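Local coordinates for putative DsbA oxidoreductase SCO1869 (Streptomyces coelicolor A3, PDB 3GL5), which is of unconfirmed function but probably acts as a thiol-disulfide oxidoreductase of the DsbA-like branch of the thioredoxin superfamily, at residues L103-H108 against D167-D172; E117-A122 against A148-E153; C13-V18 against D77-Q82. All coordinates share one frame; numbering follows the deposited sequence.

Contact 1. Residues L103-H108 against D167-D172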
loop_
_atom_site.group_PDB
_atom_site.type_symbol
_atom_site.label_atom_id
_atom_site.label_comp_id
_atom_site.label_asym_id
_atom_site.label_seq_id
_atom_site.Cartn_x
_atom_site.Cartn_y
_atom_site.Cartn_z
ATOM N N LEU A 103 -0.977 14.561 -13.748
ATOM C CA LEU A 103 -1.417 13.202 -13.988
ATOM C C LEU A 103 -1.034 12.330 -12.796
ATOM O O LEU A 103 -1.827 11.544 -12.307
ATOM C CB LEU A 103 -0.783 12.671 -15.284
ATOM C CG LEU A 103 -1.447 13.041 -16.616
ATOM C CD1 LEU A 103 -1.305 14.525 -16.910
ATOM C CD2 LEU A 103 -0.801 12.257 -17.717
ATOM N N HIS A 104 0.190 12.481 -12.313
ATOM C CA HIS A 104 0.632 11.690 -11.196
ATOM C C HIS A 104 -0.137 11.980 -9.907
ATOM O O HIS A 104 -0.419 11.050 -9.150
ATOM C CB HIS A 104 2.150 11.802 -10.997
ATOM C CG HIS A 104 2.936 11.036 -12.023
ATOM N ND1 HIS A 104 3.002 9.659 -12.027
ATOM C CD2 HIS A 104 3.664 11.454 -13.095
ATOM C CE1 HIS A 104 3.762 9.254 -13.035
ATOM N NE2 HIS A 104 4.187 10.322 -13.689
ATOM N N ARG A 105 -0.460 13.245 -9.664
ATOM C CA ARG A 105 -1.290 13.615 -8.501
ATOM C C ARG A 105 -2.650 12.930 -8.573
ATOM O O ARG A 105 -3.122 12.351 -7.569
ATOM C CB ARG A 105 -1.446 15.136 -8.385
ATOM C CG ARG A 105 -0.094 15.831 -8.144
ATOM C CD ARG A 105 -0.244 17.257 -7.654
ATOM N NE ARG A 105 -0.966 18.120 -8.611
ATOM C CZ ARG A 105 -2.213 18.578 -8.441
ATOM N NH1 ARG A 105 -2.939 18.264 -7.365
ATOM N NH2 ARG A 105 -2.740 19.366 -9.348
ATOM N N LEU A 106 -3.230 12.922 -9.773
ATOM C CA LEU A 106 -4.496 12.222 -10.011
ATOM C C LEU A 106 -4.370 10.718 -9.906
ATOM O O LEU A 106 -5.331 10.066 -9.492
ATOM C CB LEU A 106 -5.118 12.592 -11.356
ATOM C CG LEU A 106 -5.759 13.975 -11.479
ATOM C CD1 LEU A 106 -6.236 14.073 -12.933
ATOM C CD2 LEU A 106 -6.934 14.215 -10.497
ATOM N N LEU A 107 -3.201 10.149 -10.267
ATOM C CA LEU A 107 -2.990 8.723 -10.042
ATOM C C LEU A 107 -3.044 8.389 -8.538
ATOM O O LEU A 107 -3.474 7.302 -8.162
ATOM C CB LEU A 107 -1.694 8.214 -10.674
ATOM C CG LEU A 107 -1.750 8.134 -12.213
ATOM C CD1 LEU A 107 -0.337 8.050 -12.823
ATOM C CD2 LEU A 107 -2.575 6.908 -12.680
ATOM N N HIS A 108 -2.563 9.304 -7.709
ATOM C CA HIS A 108 -2.625 9.129 -6.269
ATOM C C HIS A 108 -4.043 9.284 -5.727
ATOM O O HIS A 108 -4.440 8.510 -4.898
ATOM C CB HIS A 108 -1.603 10.023 -5.543
ATOM C CG HIS A 108 -0.226 9.443 -5.559
ATOM N ND1 HIS A 108 0.289 8.708 -4.515
ATOM C CD2 HIS A 108 0.713 9.409 -6.538
ATOM C CE1 HIS A 108 1.503 8.285 -4.827
ATOM N NE2 HIS A 108 1.784 8.702 -6.050
ATOM N N ASP A 167 2.757 15.735 -2.111
ATOM C CA ASP A 167 3.700 15.117 -1.174
ATOM C C ASP A 167 3.909 13.653 -1.542
ATOM O O ASP A 167 5.046 13.130 -1.521
ATOM C CB ASP A 167 3.157 15.202 0.247
ATOM C CG ASP A 167 3.346 16.588 0.896
ATOM O OD1 ASP A 167 4.023 17.497 0.334
ATOM O OD2 ASP A 167 2.827 16.750 2.028
ATOM N N GLU A 168 2.796 13.024 -1.897
ATOM C CA GLU A 168 2.757 11.631 -2.256
ATOM C C GLU A 168 3.533 11.378 -3.557
ATOM O O GLU A 168 4.277 10.415 -3.664
ATOM C CB GLU A 168 1.298 11.174 -2.424
ATOM C CG GLU A 168 0.542 10.993 -1.108
ATOM C CD GLU A 168 0.082 12.311 -0.504
ATOM O OE1 GLU A 168 0.268 13.403 -1.096
ATOM O OE2 GLU A 168 -0.493 12.249 0.585
ATOM N N VAL A 169 3.356 12.240 -4.545
ATOM C CA VAL A 169 4.155 12.126 -5.760
ATOM C C VAL A 169 5.649 12.236 -5.451
ATOM O O VAL A 169 6.438 11.379 -5.868
ATOM C CB VAL A 169 3.725 13.160 -6.808
ATOM C CG1 VAL A 169 4.671 13.105 -8.047
ATOM C CG2 VAL A 169 2.273 12.870 -7.193
ATOM N N ARG A 170 6.043 13.291 -4.732
ATOM C CA ARG A 170 7.442 13.493 -4.429
ATOM C C ARG A 170 7.990 12.320 -3.614
ATOM O O ARG A 170 9.111 11.939 -3.819
ATOM C CB ARG A 170 7.687 14.842 -3.672
ATOM C CG ARG A 170 7.278 16.072 -4.415
ATOM C CD ARG A 170 7.977 16.180 -5.767
ATOM N NE ARG A 170 7.533 17.386 -6.480
ATOM C CZ ARG A 170 7.392 17.476 -7.790
ATOM N NH1 ARG A 170 7.691 16.436 -8.555
ATOM N NH2 ARG A 170 6.960 18.606 -8.342
ATOM N N ALA A 171 7.219 11.761 -2.677
ATOM C CA ALA A 171 7.716 10.671 -1.845
ATOM C C ALA A 171 8.015 9.425 -2.697
ATOM O O ALA A 171 9.008 8.769 -2.488
ATOM C CB ALA A 171 6.719 10.359 -0.725
ATOM N N ASP A 172 7.192 9.133 -3.704
ATOM C CA ASP A 172 7.467 8.032 -4.626
ATOM C C ASP A 172 8.760 8.342 -5.385
ATOM O O ASP A 172 9.630 7.483 -5.569
ATOM C CB ASP A 172 6.322 7.919 -5.631
ATOM C CG ASP A 172 5.160 7.048 -5.137
ATOM O OD1 ASP A 172 5.183 6.520 -4.011
ATOM O OD2 ASP A 172 4.213 6.878 -5.909
#

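Contact 2. Residues E117-A122 against A148-E153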
loop_
_atom_site.group_PDB
_atom_site.type_symbol
_atom_site.label_atom_id
_atom_site.label_comp_id
_atom_site.label_asym_id
_atom_site.label_seq_id
_atom_site.Cartn_x
_atom_site.Cartn_y
_atom_site.Cartn_z
ATOM N N GLU A 117 -4.931 1.133 -11.089
ATOM C CA GLU A 117 -4.603 0.508 -12.354
ATOM C C GLU A 117 -5.514 0.939 -13.514
ATOM O O GLU A 117 -5.034 1.136 -14.646
ATOM C CB GLU A 117 -4.473 -1.010 -12.232
ATOM C CG GLU A 117 -3.567 -1.521 -13.343
ATOM C CD GLU A 117 -2.978 -2.883 -13.076
ATOM O OE1 GLU A 117 -2.841 -3.267 -11.880
ATOM O OE2 GLU A 117 -2.635 -3.563 -14.074
ATOM N N ALA A 118 -6.798 1.163 -13.199
ATOM C CA ALA A 118 -7.758 1.716 -14.163
ATOM C C ALA A 118 -7.374 3.110 -14.642
ATOM O O ALA A 118 -7.473 3.411 -15.830
ATOM C CB ALA A 118 -9.210 1.693 -13.609
ATOM N N LEU A 119 -6.923 3.987 -13.764
ATOM C CA LEU A 119 -6.567 5.330 -14.235
ATOM C C LEU A 119 -5.187 5.317 -14.938
ATOM O O LEU A 119 -4.952 6.059 -15.918
ATOM C CB LEU A 119 -6.588 6.364 -13.100
ATOM C CG LEU A 119 -6.359 7.830 -13.488
ATOM C CD1 LEU A 119 -7.403 8.307 -14.505
ATOM C CD2 LEU A 119 -6.267 8.752 -12.235
ATOM N N LEU A 120 -4.294 4.471 -14.442
ATOM C CA LEU A 120 -2.983 4.306 -15.081
ATOM C C LEU A 120 -3.151 3.862 -16.556
ATOM O O LEU A 120 -2.616 4.495 -17.483
ATOM C CB LEU A 120 -2.116 3.357 -14.254
ATOM C CG LEU A 120 -0.701 3.099 -14.756
ATOM C CD1 LEU A 120 0.128 4.414 -14.882
ATOM C CD2 LEU A 120 -0.014 2.033 -13.884
ATOM N N ASP A 121 -3.936 2.807 -16.769
ATOM C CA ASP A 121 -4.232 2.352 -18.132
ATOM C C ASP A 121 -4.971 3.386 -18.944
ATOM O O ASP A 121 -4.685 3.510 -20.105
ATOM C CB ASP A 121 -4.996 1.046 -18.157
ATOM C CG ASP A 121 -4.172 -0.122 -17.682
ATOM O OD1 ASP A 121 -2.931 -0.150 -17.886
ATOM O OD2 ASP A 121 -4.787 -1.049 -17.098
ATOM N N ALA A 122 -5.868 4.172 -18.326
ATOM C CA ALA A 122 -6.542 5.243 -19.052
ATOM C C ALA A 122 -5.573 6.308 -19.513
ATOM O O ALA A 122 -5.688 6.801 -20.609
ATOM C CB ALA A 122 -7.635 5.897 -18.209
ATOM N N ALA A 148 -12.573 6.129 -15.859
ATOM C CA ALA A 148 -11.901 5.138 -15.015
ATOM C C ALA A 148 -12.615 4.819 -13.674
ATOM O O ALA A 148 -12.100 4.041 -12.859
ATOM C CB ALA A 148 -10.422 5.585 -14.764
ATOM N N GLY A 149 -13.802 5.388 -13.459
ATOM C CA GLY A 149 -14.525 5.178 -12.220
ATOM C C GLY A 149 -14.458 6.296 -11.188
ATOM O O GLY A 149 -15.198 6.269 -10.199
ATOM N N LEU A 150 -13.589 7.284 -11.394
ATOM C CA LEU A 150 -13.431 8.342 -10.393
ATOM C C LEU A 150 -14.561 9.376 -10.456
ATOM O O LEU A 150 -15.230 9.488 -11.475
ATOM C CB LEU A 150 -12.069 9.012 -10.523
ATOM C CG LEU A 150 -10.903 8.281 -9.885
ATOM C CD1 LEU A 150 -10.477 7.073 -10.697
ATOM C CD2 LEU A 150 -9.751 9.239 -9.844
ATOM N N ASP A 151 -14.769 10.112 -9.367
ATOM C CA ASP A 151 -15.766 11.210 -9.307
ATOM C C ASP A 151 -15.200 12.532 -9.847
ATOM O O ASP A 151 -14.055 12.845 -9.595
ATOM C CB ASP A 151 -16.279 11.414 -7.863
ATOM C CG ASP A 151 -17.078 12.720 -7.690
ATOM O OD1 ASP A 151 -18.312 12.697 -7.844
ATOM O OD2 ASP A 151 -16.479 13.788 -7.444
ATOM N N ALA A 152 -16.028 13.319 -10.531
ATOM C CA ALA A 152 -15.590 14.466 -11.342
ATOM C C ALA A 152 -15.347 15.789 -10.611
ATOM O O ALA A 152 -14.325 16.464 -10.878
ATOM C CB ALA A 152 -16.569 14.693 -12.462
ATOM N N GLU A 153 -16.281 16.165 -9.730
ATOM C CA GLU A 153 -16.162 17.393 -8.932
ATOM C C GLU A 153 -14.864 17.302 -8.138
ATOM O O GLU A 153 -14.168 18.301 -7.916
ATOM C CB GLU A 153 -17.355 17.541 -7.965
ATOM C CG GLU A 153 -18.700 17.021 -8.489
ATOM C CD GLU A 153 -19.722 16.757 -7.373
ATOM O OE1 GLU A 153 -19.695 17.450 -6.329
ATOM O OE2 GLU A 153 -20.561 15.851 -7.538
#

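Contact 3. Residues C13-V18 against D77-Q82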
loop_
_atom_site.group_PDB
_atom_site.type_symbol
_atom_site.label_atom_id
_atom_site.label_comp_id
_atom_site.label_asym_id
_atom_site.label_seq_id
_atom_site.Cartn_x
_atom_site.Cartn_y
_atom_site.Cartn_z
ATOM N N CYS A 13 6.323 7.754 -21.197
ATOM C CA CYS A 13 7.440 6.823 -21.295
ATOM C C CYS A 13 6.929 5.593 -22.074
ATOM O O CYS A 13 6.206 4.775 -21.524
ATOM C CB CYS A 13 7.872 6.479 -19.881
ATOM S SG CYS A 13 8.904 5.083 -19.642
ATOM N N PRO A 14 7.252 5.501 -23.366
ATOM C CA PRO A 14 6.727 4.391 -24.193
ATOM C C PRO A 14 7.095 3.017 -23.646
ATOM O O PRO A 14 6.268 2.135 -23.701
ATOM C CB PRO A 14 7.382 4.611 -25.569
ATOM C CG PRO A 14 7.859 6.032 -25.591
ATOM C CD PRO A 14 8.016 6.502 -24.149
ATOM N N TRP A 15 8.319 2.833 -23.135
ATOM C CA TRP A 15 8.756 1.571 -22.509
ATOM C C TRP A 15 8.099 1.234 -21.187
ATOM O O TRP A 15 8.139 0.085 -20.780
ATOM C CB TRP A 15 10.275 1.567 -22.297
ATOM C CG TRP A 15 11.011 1.555 -23.644
ATOM C CD1 TRP A 15 11.783 2.555 -24.200
ATOM C CD2 TRP A 15 10.957 0.508 -24.603
ATOM N NE1 TRP A 15 12.227 2.167 -25.460
ATOM C CE2 TRP A 15 11.731 0.913 -25.721
ATOM C CE3 TRP A 15 10.343 -0.749 -24.615
ATOM C CZ2 TRP A 15 11.917 0.090 -26.842
ATOM C CZ3 TRP A 15 10.511 -1.568 -25.749
ATOM C CH2 TRP A 15 11.297 -1.137 -26.841
ATOM N N CYS A 16 7.578 2.240 -20.478
ATOM C CA CYS A 16 6.779 2.012 -19.270
ATOM C C CYS A 16 5.461 1.332 -19.671
ATOM O O CYS A 16 5.058 0.333 -19.062
ATOM C CB CYS A 16 6.509 3.342 -18.562
ATOM S SG CYS A 16 7.982 4.129 -17.926
ATOM N N TYR A 17 4.822 1.871 -20.715
ATOM C CA TYR A 17 3.591 1.331 -21.308
ATOM C C TYR A 17 3.757 -0.088 -21.858
ATOM O O TYR A 17 2.945 -0.959 -21.552
ATOM C CB TYR A 17 3.144 2.262 -22.414
ATOM C CG TYR A 17 1.853 1.925 -23.174
ATOM C CD1 TYR A 17 0.636 1.608 -22.520
ATOM C CD2 TYR A 17 1.839 2.022 -24.541
ATOM C CE1 TYR A 17 -0.565 1.342 -23.290
ATOM C CE2 TYR A 17 0.688 1.800 -25.294
ATOM C CZ TYR A 17 -0.495 1.460 -24.688
ATOM O OH TYR A 17 -1.556 1.289 -25.538
ATOM N N VAL A 18 4.809 -0.317 -22.652
ATOM C CA VAL A 18 5.126 -1.658 -23.159
ATOM C C VAL A 18 5.574 -2.594 -22.014
ATOM O O VAL A 18 5.093 -3.738 -21.928
ATOM C CB VAL A 18 6.170 -1.639 -24.359
ATOM C CG1 VAL A 18 6.382 -3.015 -24.935
ATOM C CG2 VAL A 18 5.658 -0.744 -25.487
ATOM N N ASP A 77 8.226 3.427 -35.070
ATOM C CA ASP A 77 7.732 2.237 -35.776
ATOM C C ASP A 77 8.084 0.974 -34.985
ATOM O O ASP A 77 7.247 0.097 -34.788
ATOM C CB ASP A 77 8.286 2.150 -37.206
ATOM C CG ASP A 77 7.801 3.291 -38.096
ATOM O OD1 ASP A 77 6.882 4.032 -37.739
ATOM O OD2 ASP A 77 8.364 3.480 -39.183
ATOM N N ASN A 78 9.313 0.893 -34.499
ATOM C CA ASN A 78 9.660 -0.244 -33.690
ATOM C C ASN A 78 8.825 -0.354 -32.422
ATOM O O ASN A 78 8.381 -1.447 -32.052
ATOM C CB ASN A 78 11.119 -0.229 -33.283
ATOM C CG ASN A 78 11.421 -1.350 -32.311
ATOM O OD1 ASN A 78 11.119 -2.516 -32.586
ATOM N ND2 ASN A 78 11.997 -1.007 -31.155
ATOM N N LEU A 79 8.617 0.776 -31.755
ATOM C CA LEU A 79 7.803 0.796 -30.557
ATOM C C LEU A 79 6.365 0.382 -30.884
ATOM O O LEU A 79 5.723 -0.316 -30.112
ATOM C CB LEU A 79 7.876 2.173 -29.897
ATOM C CG LEU A 79 9.016 2.300 -28.866
ATOM C CD1 LEU A 79 9.361 3.792 -28.596
ATOM C CD2 LEU A 79 8.602 1.605 -27.591
ATOM N N GLY A 80 5.863 0.824 -32.025
ATOM C CA GLY A 80 4.543 0.403 -32.478
ATOM C C GLY A 80 4.445 -1.099 -32.705
ATOM O O GLY A 80 3.451 -1.725 -32.346
ATOM N N ALA A 81 5.473 -1.687 -33.287
ATOM C CA ALA A 81 5.486 -3.143 -33.457
ATOM C C ALA A 81 5.485 -3.892 -32.113
ATOM O O ALA A 81 4.755 -4.904 -31.944
ATOM C CB ALA A 81 6.722 -3.591 -34.335
ATOM N N GLN A 82 6.293 -3.429 -31.163
ATOM C CA GLN A 82 6.440 -4.149 -29.907
ATOM C C GLN A 82 5.194 -3.962 -29.030
ATOM O O GLN A 82 4.793 -4.884 -28.306
ATOM C CB GLN A 82 7.722 -3.728 -29.175
ATOM C CG GLN A 82 9.019 -3.957 -29.980
ATOM C CD GLN A 82 10.262 -3.952 -29.109
ATOM O OE1 GLN A 82 10.255 -4.466 -27.998
ATOM N NE2 GLN A 82 11.336 -3.379 -29.616
#

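Contact 1. Residues L103-H108 against D167-D172
His108 reaches from helix 101-111 across to Glu168, Val169 and Asp172 of helix 166-178, and its ring makes the largest share of the contact, followed closely by Val169. From CB, the first torsion turns CG anti to the carbonyl carbon (chi1 -80°), and the ring lies over the backbone joining Glu168 to Val169, with Glu168 C and Val169 N off centre on one face. CG comes near Glu168 CB, while His108 ND1 approaches Glu168 CB more closely, at 3.4 Å. Further round the ring, His108 CD2 meets Val169 CG2 at 3.9 Å. The ring reaches Asp172 tip to tip: His108 NE2 lies 3.0 Å from Asp172 OD2, but the hydrogen bond is bent and weak (124° at the hydrogen). NE2 has its stronger partner in Ser42 OG. Asp172 also forms a salt bridge to Arg41 through OD1 and takes the Ser42 backbone N at OD2, which probably balances the charge of this buried carboxylate. A flat, two-nitrogen ring suits the place, since it packs on backbone and still brings an N-H to polar groups.

Val169 packs beside the ring against the backbone of helix 101-111. Val169 CG2 lies 3.7 Å from both His104 C and Arg105 N, and a short, branched side chain lets the backbones come close, with Arg105 CA and Val169 CA 6.3 Å apart. Arg105 lays its CG methylene beside CG2, then carries its guanidinium away to Asp102 and to the carbonyl oxygens of Val158 and Ala164. The segment axes pass 9.2 Å apart, nearly perpendicular at 101°. With Arg41 and Ser42 ending strand 36-42, an edge strand of the mixed sheet, this is the junction between helical insertion and thioredoxin core characteristic of the DsbA-like fold.

Contact 2. Residues E117-A122 against A148-E153
Ala148 presses its single methyl group onto helix 116-128 as a small bump in a shallow hollow. The hollow is made by Ala118, Leu119 and Ala122: Ala148 CB rests 3.8 Å from Ala118 O and 3.9 Å from Leu119 CA, with Ala122 CB on its border at 4.4 Å. Small residues suit both surfaces, because the chains come as near as 5.4 Å between Leu119 CA and Ala148 CA. Ala118 returns the gesture, its CB touching Ala148 O at 3.8 Å.

Leu119 supplies the larger bump. With CG anti to the backbone N (chi1 -175°), its forked end has one methyl for each neighbour: Leu119 CD1 lies 4.1 Å from Ala148 CB, and Leu119 CD2 meets Leu150 CD2 at 4.3 Å. Both leucines also pack on helix 101-111, Leu119 against Leu107 and Ala110, and Leu150 against Leu109, so their branched ends share one apolar core.

The turn at Gly149 sets Ala148 and Leu150 in place. Gly149 has a positive phi of 101°, where a CB would be jammed against the preceding carbonyl oxygen; it closes helix 138-147. Two residues on, Asp151 caps the next helix through OD2 to Glu154 N. A Schellman motif passing through a buried leucine to an aspartate N-cap thus forms the helix-to-helix turn, here docked within the helical insertion of the DsbA-like fold.

Contact 3. Residues C13-V18 against D77-Q82
Trp15 and Leu79 meet beside the Cys-Pro-Trp-Cys sequence at the start of helix 14-28, the CxxC motif that in thioredoxin-like oxidoreductases forms the redox site. Leu79 sets its CD2 methyl over the indole in a CH-pi contact, 3.7 Å from the centroid of the six-membered ring of Trp15 and only 11° off the normal. Its other methyl serves the proline, Leu79 CD1 resting 3.7 Å from Pro14 CB, and Val18 CG2 approaches Leu79 CD2 at 4.3 Å. A leucine suits this place because its fork serves the flat indole and the compact proline together.

The segments run almost parallel, 14° apart, with axes separated by 10.7 Å, a separation spanned chiefly by Leu79, Trp15 and Gln82. Trp15 CG stands anti to the carbonyl carbon, beside the backbone N, and the indole extends to the far helix. At its rim Gln82 stands with its amide plane turned 65° from the ring; in the conformer described, one of two modelled, Gln82 NE2 is 3.6 Å from Trp15 CH2. Gln82 OE1 is also hydrogen-bonded to Arg22.

Further out, Trp15 NE1 donates to Ala235 O of the second subunit, whose Cys229 and Cys234 pack on Cys13 and Pro14. An alanine in place of Trp15 would probably leave Leu79 CD2 without the ring face beneath it and Ala235 O of the second subunit without its indole donor. At the start of helix 14-28, Cys13 occupies the N-cap position, its O receiving weak bonds from the backbone N of Cys16 and Tyr17, and Cys13 SG forms a disulfide with Cys16 SG, the two sulfurs 2.2 Å apart.

From the N terminus, strand 3-9 leads into helix 14-28, and contact 3 closes the first long loop when helix 69-85 returns beside that helix. The chain then enters helix 101-111, where contact 1 opens, and passes directly into helix 116-128, where contact 2 opens. Contact 2 closes first, at the turn before helix 152-160; contact 1 closes at helix 166-178, so contact 2 is nested inside it, whereas contact 3 precedes both in series. Contacts 1 and 2 touch, Leu106 and Leu107 packing on Leu119 and Leu120. Contact 3 touches neither and lies across the chain's centre from contact 1, tying the CxxC helix to another part of the helical insertion.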